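Side-chain contacts in Ras-interacting protein 1 (Homo sapiens, PDB 5KHO), which is required for blood vessel formation, regulating GTPase signalling, cell architecture and adhesion in the endothelium: residues A39-T42 with A43-V47; R128-A131 with R132-Q136; R98-G101 with D102-P106. All coordinates share one frame; numbering follows the deposited sequence.

All three contacts are local and belong to the Ras-associating domain, a ubiquitin-like fold. Contacts 1 and 3 are neighbours and partly buried: contact 1 starts helix 43-54, contact 3 turns the chain from strand 96-99 toward helix 106-112, and the amide of A43 probably bonds to the carbonyl of E104. In both, a glutamate reaches back to a backbone N-H, and a leucine lies on the buried side. Contact 2 lies at the surface, about 20 Å from contact 1 between centres, on helix 128-136; there an arginine-glutamate pair faces outward while A131 packs on V99 of contact 3. Contacts 2 and 3 also touch the second subunit.

Contact 1. Residues A39-T42 with A43-V47; sequences ARST and ARELV
T42 and A43 sit where the chain turns into a helix: S41 and T42 are extended, T42 with a psi of 160°, and the backbone is helical from A43 on. The carbonyl of T42 is already used by the first turn, since L46 N donates to T42 O at 3.2 Å. T42 therefore occupies the N-cap, where the earliest amides of a helix have no preceding turn to bond to. Its side chain supplies one of the missing acceptors. With OG1 held between its own backbone N and carbonyl carbon (chi1 68°), the hydroxyl turns over the helix end, and E45 N donates to T42 OG1 in a nearly straight bond of 3.3 Å. E45 answers with its carboxylate: its CG lies beside its own backbone N and the chain runs out extended, across T42 at about a right angle, until E45 OE1 accepts from T42 N at 3.2 Å. This amide meets the carboxylate from above, 62° out of its plane. The two reciprocal bonds make a capping box, here opening helix 43-54, the helix that packs on the sheet of this ubiquitin-like domain. Threonine suits the cap because its hydroxyl is short enough to fold back, and glutamate the third helical position because it can span the distance to the N-cap amide. On the buried side L46 CG passes 3.5 Å from T42 O, and L46 CD2 comes 4.2 Å from S41 CB. L46 also touches L75 and P106, as suits an apolar side chain, while the hydroxyl of S41 bonds to the amide of T38.

Contact 2. Residues R128-A131 with R132-Q136; sequences REEA and RRLEQ
R132 bends back along the helix surface to hold E129, three residues earlier, with two nitrogens. Both R132 NE, at 2.8 Å from E129 OE2, and R132 NH1, at 2.6 Å from the same E129 OE2, donate to that one oxygen, which forms a side-on salt bridge. The oxygen lies at the edge of the guanidinium, close to its plane, and the carboxylate is turned only 23° from that plane. The arginine gets there by leaving the backbone with CG anti to N (chi1 158°) and then folding at chi3 (42°), while the glutamate chain bends at chi2 to bring its end round. Beside the pair, R132 NH1 passes R128 CG at 3.8 Å, so the aliphatic part of R128 flanks the charged group. A131 belongs to the other side of this amphipathic helix. Its methyl packs on V99, A74 and C76, and a small side chain suits a place so near the sheet; its carbonyl accepts from the next turn, E135 N lying 2.8 Å from A131 O. E135 in turn gives its own carbonyl to R105 of the second subunit. E130 CG comes 4.3 Å from L134 CD1, and E130 O accepts from L134 N at 3.1 Å. The leucine reaches L97 of strand 96-99, whereas the carboxylate of E130 forms a salt bridge with R126, just before the helix. Negative side chains at E129 and E130, in the first turn, are also likely to be favoured by the helix dipole. The three-residue spacing lets the E129-R132 bridge link adjacent turns, and the shared OE2 concentrates both bonds on one atom. E129 probably neutralises much of the charge of R132, easing its closeness to R128, whose NE lies 4.8 Å from R132 NH1.

Contact 3. Residues R98-G101 with D102-P106; sequences RVLG and DSERP
R98 and E104 approach each other from opposite directions: R98 sends its CG anti to the backbone N (chi1 -175°), runs straight to CD and bends at chi3, while E104 places CG beside its own N (chi1 -67°) and extends from there. R98 NH2 lies near both carboxylate oxygens, 2.6 Å from E104 OE1 in a salt bridge whose hydrogen bond is weak, and 2.7 Å from E104 OE2. OE1 is at the edge of the guanidinium, but the two flat groups are turned 52° apart. E104 OE2 accepts from G101 N at 2.9 Å in a nearly straight bond. G101 also opens a type I beta turn that E104 closes, E104 N lying 3.2 Å from G101 O, so glutamate braces with backbone and side chain the turn leading from strand 96-99 toward helix 106-112. Nearby, L100 CD2 lies 3.9 Å from P106 CG, apolar groups beside L75 and helix 43-54. With an alanine in place of E104, R98 would probably lose its close charge partner and G101 N its side-chain acceptor. As R98 of the second subunit lies close to R98, the carboxylate probably eases the meeting of like charges where the two subunits meet.

Contact 1. Residues A39-T42 with A43-V47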
loop_
_atom_site.group_PDB
_atom_site.type_symbol
_atom_site.label_atom_id
_atom_site.label_comp_id
_atom_site.label_asym_id
_atom_site.label_seq_id
_atom_site.Cartn_x
_atom_site.Cartn_y
_atom_site.Cartn_z
ATOM N N ALA B 39 2.965 -18.071 -0.736
ATOM C CA ALA B 39 3.028 -17.165 0.419
ATOM C C ALA B 39 4.435 -17.120 1.028
ATOM O O ALA B 39 4.770 -16.186 1.761
ATOM C CB ALA B 39 2.000 -17.550 1.468
ATOM N N ARG B 40 5.252 -18.126 0.705
ATOM C CA ARG B 40 6.618 -18.259 1.226
ATOM C C ARG B 40 7.714 -17.815 0.250
ATOM O O ARG B 40 8.867 -17.619 0.655
ATOM C CB ARG B 40 6.873 -19.697 1.685
ATOM C CG ARG B 40 6.572 -19.956 3.157
ATOM C CD ARG B 40 6.167 -21.405 3.439
ATOM N NE ARG B 40 6.913 -22.415 2.666
ATOM C CZ ARG B 40 8.153 -22.845 2.922
ATOM N NH1 ARG B 40 8.698 -23.766 2.139
ATOM N NH2 ARG B 40 8.861 -22.365 3.941
ATOM N N SER B 41 7.356 -17.662 -1.026
ATOM C CA SER B 41 8.278 -17.167 -2.050
ATOM C C SER B 41 8.886 -15.835 -1.615
ATOM O O SER B 41 8.158 -14.922 -1.212
ATOM C CB SER B 41 7.554 -17.018 -3.389
ATOM O OG SER B 41 7.284 -18.283 -3.959
ATOM N N THR B 42 10.219 -15.759 -1.657
ATOM C CA THR B 42 10.971 -14.539 -1.303
ATOM C C THR B 42 11.239 -13.687 -2.537
ATOM O O THR B 42 11.184 -14.190 -3.660
ATOM C CB THR B 42 12.330 -14.841 -0.623
ATOM O OG1 THR B 42 13.218 -15.448 -1.567
ATOM C CG2 THR B 42 12.175 -15.742 0.612
ATOM N N ALA B 43 11.526 -12.402 -2.320
ATOM C CA ALA B 43 11.876 -11.469 -3.397
ATOM C C ALA B 43 13.085 -11.936 -4.218
ATOM O O ALA B 43 13.048 -11.866 -5.446
ATOM C CB ALA B 43 12.119 -10.082 -2.838
ATOM N N ARG B 44 14.135 -12.427 -3.543
ATOM C CA ARG B 44 15.371 -12.872 -4.215
ATOM C C ARG B 44 15.127 -14.095 -5.106
ATOM O O ARG B 44 15.659 -14.171 -6.222
ATOM C CB ARG B 44 16.503 -13.143 -3.213
ATOM C CG ARG B 44 17.897 -12.861 -3.770
ATOM C CD ARG B 44 18.921 -13.879 -3.299
ATOM N NE ARG B 44 20.285 -13.533 -3.709
ATOM C CZ ARG B 44 21.299 -14.398 -3.807
ATOM N NH1 ARG B 44 21.127 -15.689 -3.539
ATOM N NH2 ARG B 44 22.500 -13.974 -4.185
ATOM N N GLU B 45 14.313 -15.028 -4.610
ATOM C CA GLU B 45 13.836 -16.155 -5.403
ATOM C C GLU B 45 13.145 -15.698 -6.685
ATOM O O GLU B 45 13.379 -16.271 -7.750
ATOM C CB GLU B 45 12.880 -17.026 -4.593
ATOM C CG GLU B 45 13.559 -18.049 -3.699
ATOM C CD GLU B 45 12.602 -18.709 -2.717
ATOM O OE1 GLU B 45 11.367 -18.527 -2.839
ATOM O OE2 GLU B 45 13.092 -19.418 -1.811
ATOM N N LEU B 46 12.312 -14.664 -6.586
ATOM C CA LEU B 46 11.572 -14.179 -7.749
ATOM C C LEU B 46 12.419 -13.344 -8.707
ATOM O O LEU B 46 12.158 -13.358 -9.906
ATOM C CB LEU B 46 10.283 -13.451 -7.346
ATOM C CG LEU B 46 9.222 -14.214 -6.539
ATOM C CD1 LEU B 46 7.977 -13.355 -6.478
ATOM C CD2 LEU B 46 8.873 -15.595 -7.091
ATOM N N VAL B 47 13.427 -12.640 -8.185
ATOM C CA VAL B 47 14.392 -11.913 -9.025
ATOM C C VAL B 47 15.154 -12.920 -9.894
ATOM O O VAL B 47 15.303 -12.718 -11.111
ATOM C CB VAL B 47 15.341 -10.999 -8.196
ATOM C CG1 VAL B 47 16.455 -10.414 -9.052
ATOM C CG2 VAL B 47 14.569 -9.853 -7.560
#

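Contact 2. Residues R128-A131 with R132-Q136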
loop_
_atom_site.group_PDB
_atom_site.type_symbol
_atom_site.label_atom_id
_atom_site.label_comp_id
_atom_site.label_asym_id
_atom_site.label_seq_id
_atom_site.Cartn_x
_atom_site.Cartn_y
_atom_site.Cartn_z
ATOM N N ARG B 128 19.446 -2.683 -9.732
ATOM C CA ARG B 128 19.443 -2.241 -8.331
ATOM C C ARG B 128 19.851 -0.777 -8.125
ATOM O O ARG B 128 19.223 -0.082 -7.333
ATOM C CB ARG B 128 20.297 -3.164 -7.467
ATOM C CG ARG B 128 19.963 -3.099 -5.990
ATOM C CD ARG B 128 20.428 -4.367 -5.301
ATOM N NE ARG B 128 19.616 -4.675 -4.126
ATOM C CZ ARG B 128 18.574 -5.502 -4.122
ATOM N NH1 ARG B 128 17.905 -5.719 -2.995
ATOM N NH2 ARG B 128 18.196 -6.118 -5.233
ATOM N N GLU B 129 20.880 -0.313 -8.835
ATOM C CA GLU B 129 21.282 1.100 -8.770
ATOM C C GLU B 129 20.277 2.127 -9.348
ATOM O O GLU B 129 20.001 3.145 -8.709
ATOM C CB GLU B 129 22.698 1.309 -9.308
ATOM C CG GLU B 129 23.763 1.031 -8.262
ATOM C CD GLU B 129 23.402 1.552 -6.868
ATOM O OE1 GLU B 129 23.043 2.749 -6.714
ATOM O OE2 GLU B 129 23.486 0.745 -5.919
ATOM N N GLU B 130 19.743 1.851 -10.538
ATOM C CA GLU B 130 18.604 2.590 -11.088
ATOM C C GLU B 130 17.477 2.722 -10.041
ATOM O O GLU B 130 16.955 3.824 -9.807
ATOM C CB GLU B 130 18.095 1.873 -12.342
ATOM C CG GLU B 130 17.149 2.678 -13.228
ATOM C CD GLU B 130 16.466 1.841 -14.313
ATOM O OE1 GLU B 130 15.513 2.357 -14.938
ATOM O OE2 GLU B 130 16.863 0.671 -14.552
ATOM N N ALA B 131 17.164 1.597 -9.391
ATOM C CA ALA B 131 16.052 1.464 -8.458
ATOM C C ALA B 131 16.246 2.226 -7.147
ATOM O O ALA B 131 15.342 2.951 -6.706
ATOM C CB ALA B 131 15.788 -0.008 -8.189
ATOM N N ARG B 132 17.424 2.050 -6.535
ATOM C CA ARG B 132 17.816 2.732 -5.295
ATOM C C ARG B 132 17.834 4.260 -5.481
ATOM O O ARG B 132 17.494 4.991 -4.552
ATOM C CB ARG B 132 19.140 2.145 -4.768
ATOM C CG ARG B 132 19.963 3.023 -3.821
ATOM C CD ARG B 132 21.004 2.258 -3.006
ATOM N NE ARG B 132 21.736 1.237 -3.762
ATOM C CZ ARG B 132 21.834 -0.046 -3.407
ATOM N NH1 ARG B 132 22.524 -0.903 -4.163
ATOM N NH2 ARG B 132 21.259 -0.477 -2.289
ATOM N N ARG B 133 18.177 4.718 -6.689
ATOM C CA ARG B 133 18.083 6.140 -7.075
ATOM C C ARG B 133 16.646 6.630 -7.108
ATOM O O ARG B 133 16.316 7.603 -6.422
ATOM C CB ARG B 133 18.764 6.421 -8.428
ATOM C CG ARG B 133 18.543 7.832 -8.975
ATOM C CD ARG B 133 19.342 8.108 -10.245
ATOM N NE ARG B 133 18.832 7.407 -11.426
ATOM C CZ ARG B 133 17.880 7.873 -12.237
ATOM N NH1 ARG B 133 17.312 9.052 -11.999
ATOM N NH2 ARG B 133 17.483 7.155 -13.288
ATOM N N LEU B 134 15.805 5.964 -7.906
ATOM C CA LEU B 134 14.378 6.327 -8.031
ATOM C C LEU B 134 13.618 6.215 -6.714
ATOM O O LEU B 134 12.701 6.996 -6.476
ATOM C CB LEU B 134 13.673 5.513 -9.120
ATOM C CG LEU B 134 14.206 5.594 -10.560
ATOM C CD1 LEU B 134 13.666 4.435 -11.390
ATOM C CD2 LEU B 134 13.919 6.936 -11.228
ATOM N N GLU B 135 14.017 5.261 -5.865
ATOM C CA GLU B 135 13.455 5.105 -4.518
ATOM C C GLU B 135 13.734 6.321 -3.629
ATOM O O GLU B 135 12.986 6.583 -2.681
ATOM C CB GLU B 135 13.965 3.827 -3.843
ATOM C CG GLU B 135 13.016 3.293 -2.772
ATOM C CD GLU B 135 13.602 2.202 -1.890
ATOM O OE1 GLU B 135 14.686 1.652 -2.201
ATOM O OE2 GLU B 135 12.959 1.887 -0.863
ATOM N N GLN B 136 14.790 7.065 -3.961
ATOM C CA GLN B 136 15.196 8.238 -3.196
ATOM C C GLN B 136 14.694 9.575 -3.751
ATOM O O GLN B 136 14.361 10.464 -2.977
ATOM C CB GLN B 136 16.714 8.262 -3.032
ATOM C CG GLN B 136 17.174 8.798 -1.684
ATOM C CD GLN B 136 16.785 7.895 -0.521
ATOM O OE1 GLN B 136 15.931 8.246 0.299
ATOM N NE2 GLN B 136 17.405 6.723 -0.449
#

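Contact 3. Residues R98-G101 with D102-P106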
loop_
_atom_site.group_PDB
_atom_site.type_symbol
_atom_site.label_atom_id
_atom_site.label_comp_id
_atom_site.label_asym_id
_atom_site.label_seq_id
_atom_site.Cartn_x
_atom_site.Cartn_y
_atom_site.Cartn_z
ATOM N N ARG B 98 9.521 1.315 -4.597
ATOM C CA ARG B 98 10.160 0.802 -3.401
ATOM C C ARG B 98 10.850 -0.505 -3.731
ATOM O O ARG B 98 10.243 -1.385 -4.338
ATOM C CB ARG B 98 9.114 0.580 -2.323
ATOM C CG ARG B 98 9.672 0.170 -0.988
ATOM C CD ARG B 98 8.540 -0.161 -0.037
ATOM N NE ARG B 98 8.885 -1.355 0.721
ATOM C CZ ARG B 98 8.379 -2.559 0.500
ATOM N NH1 ARG B 98 7.465 -2.745 -0.432
ATOM N NH2 ARG B 98 8.781 -3.577 1.230
ATOM N N VAL B 99 12.113 -0.630 -3.330
ATOM C CA VAL B 99 12.864 -1.866 -3.542
ATOM C C VAL B 99 12.573 -2.803 -2.389
ATOM O O VAL B 99 12.913 -2.509 -1.245
ATOM C CB VAL B 99 14.384 -1.612 -3.650
ATOM C CG1 VAL B 99 15.150 -2.920 -3.836
ATOM C CG2 VAL B 99 14.679 -0.647 -4.792
ATOM N N LEU B 100 11.935 -3.922 -2.697
ATOM C CA LEU B 100 11.750 -4.990 -1.723
ATOM C C LEU B 100 13.098 -5.507 -1.240
ATOM O O LEU B 100 14.032 -5.643 -2.037
ATOM C CB LEU B 100 10.945 -6.143 -2.339
ATOM C CG LEU B 100 9.404 -6.095 -2.330
ATOM C CD1 LEU B 100 8.830 -4.904 -3.088
ATOM C CD2 LEU B 100 8.821 -7.399 -2.869
ATOM N N GLY B 101 13.211 -5.761 0.064
ATOM C CA GLY B 101 14.334 -6.538 0.605
ATOM C C GLY B 101 14.241 -7.985 0.137
ATOM O O GLY B 101 13.159 -8.448 -0.229
ATOM N N ASP B 102 15.362 -8.700 0.148
ATOM C CA ASP B 102 15.411 -10.094 -0.338
ATOM C C ASP B 102 14.542 -11.065 0.453
ATOM O O ASP B 102 14.060 -12.041 -0.115
ATOM C CB ASP B 102 16.842 -10.631 -0.356
ATOM C CG ASP B 102 17.814 -9.709 -1.065
ATOM O OD1 ASP B 102 17.460 -9.114 -2.112
ATOM O OD2 ASP B 102 18.951 -9.596 -0.567
ATOM N N SER B 103 14.360 -10.785 1.749
ATOM C CA SER B 103 13.572 -11.622 2.677
ATOM C C SER B 103 12.065 -11.500 2.461
ATOM O O SER B 103 11.300 -12.410 2.822
ATOM C CB SER B 103 13.883 -11.254 4.135
ATOM O OG SER B 103 15.224 -11.542 4.473
ATOM N N GLU B 104 11.657 -10.369 1.887
ATOM C CA GLU B 104 10.257 -10.003 1.759
ATOM C C GLU B 104 9.495 -10.966 0.869
ATOM O O GLU B 104 10.030 -11.432 -0.137
ATOM C CB GLU B 104 10.140 -8.581 1.237
ATOM C CG GLU B 104 10.645 -7.549 2.229
ATOM C CD GLU B 104 10.077 -6.167 1.980
ATOM O OE1 GLU B 104 8.836 -5.990 2.078
ATOM O OE2 GLU B 104 10.881 -5.250 1.701
ATOM N N ARG B 105 8.259 -11.274 1.261
ATOM C CA ARG B 105 7.412 -12.208 0.520
ATOM C C ARG B 105 6.425 -11.445 -0.415
ATOM O O ARG B 105 5.387 -10.960 0.052
ATOM C CB ARG B 105 6.723 -13.183 1.493
ATOM N N PRO B 106 6.761 -11.329 -1.737
ATOM C CA PRO B 106 6.071 -10.422 -2.693
ATOM C C PRO B 106 4.576 -10.637 -2.893
ATOM O O PRO B 106 3.862 -9.676 -3.183
ATOM C CB PRO B 106 6.811 -10.665 -4.017
ATOM C CG PRO B 106 8.153 -11.136 -3.599
ATOM C CD PRO B 106 7.886 -12.009 -2.407
#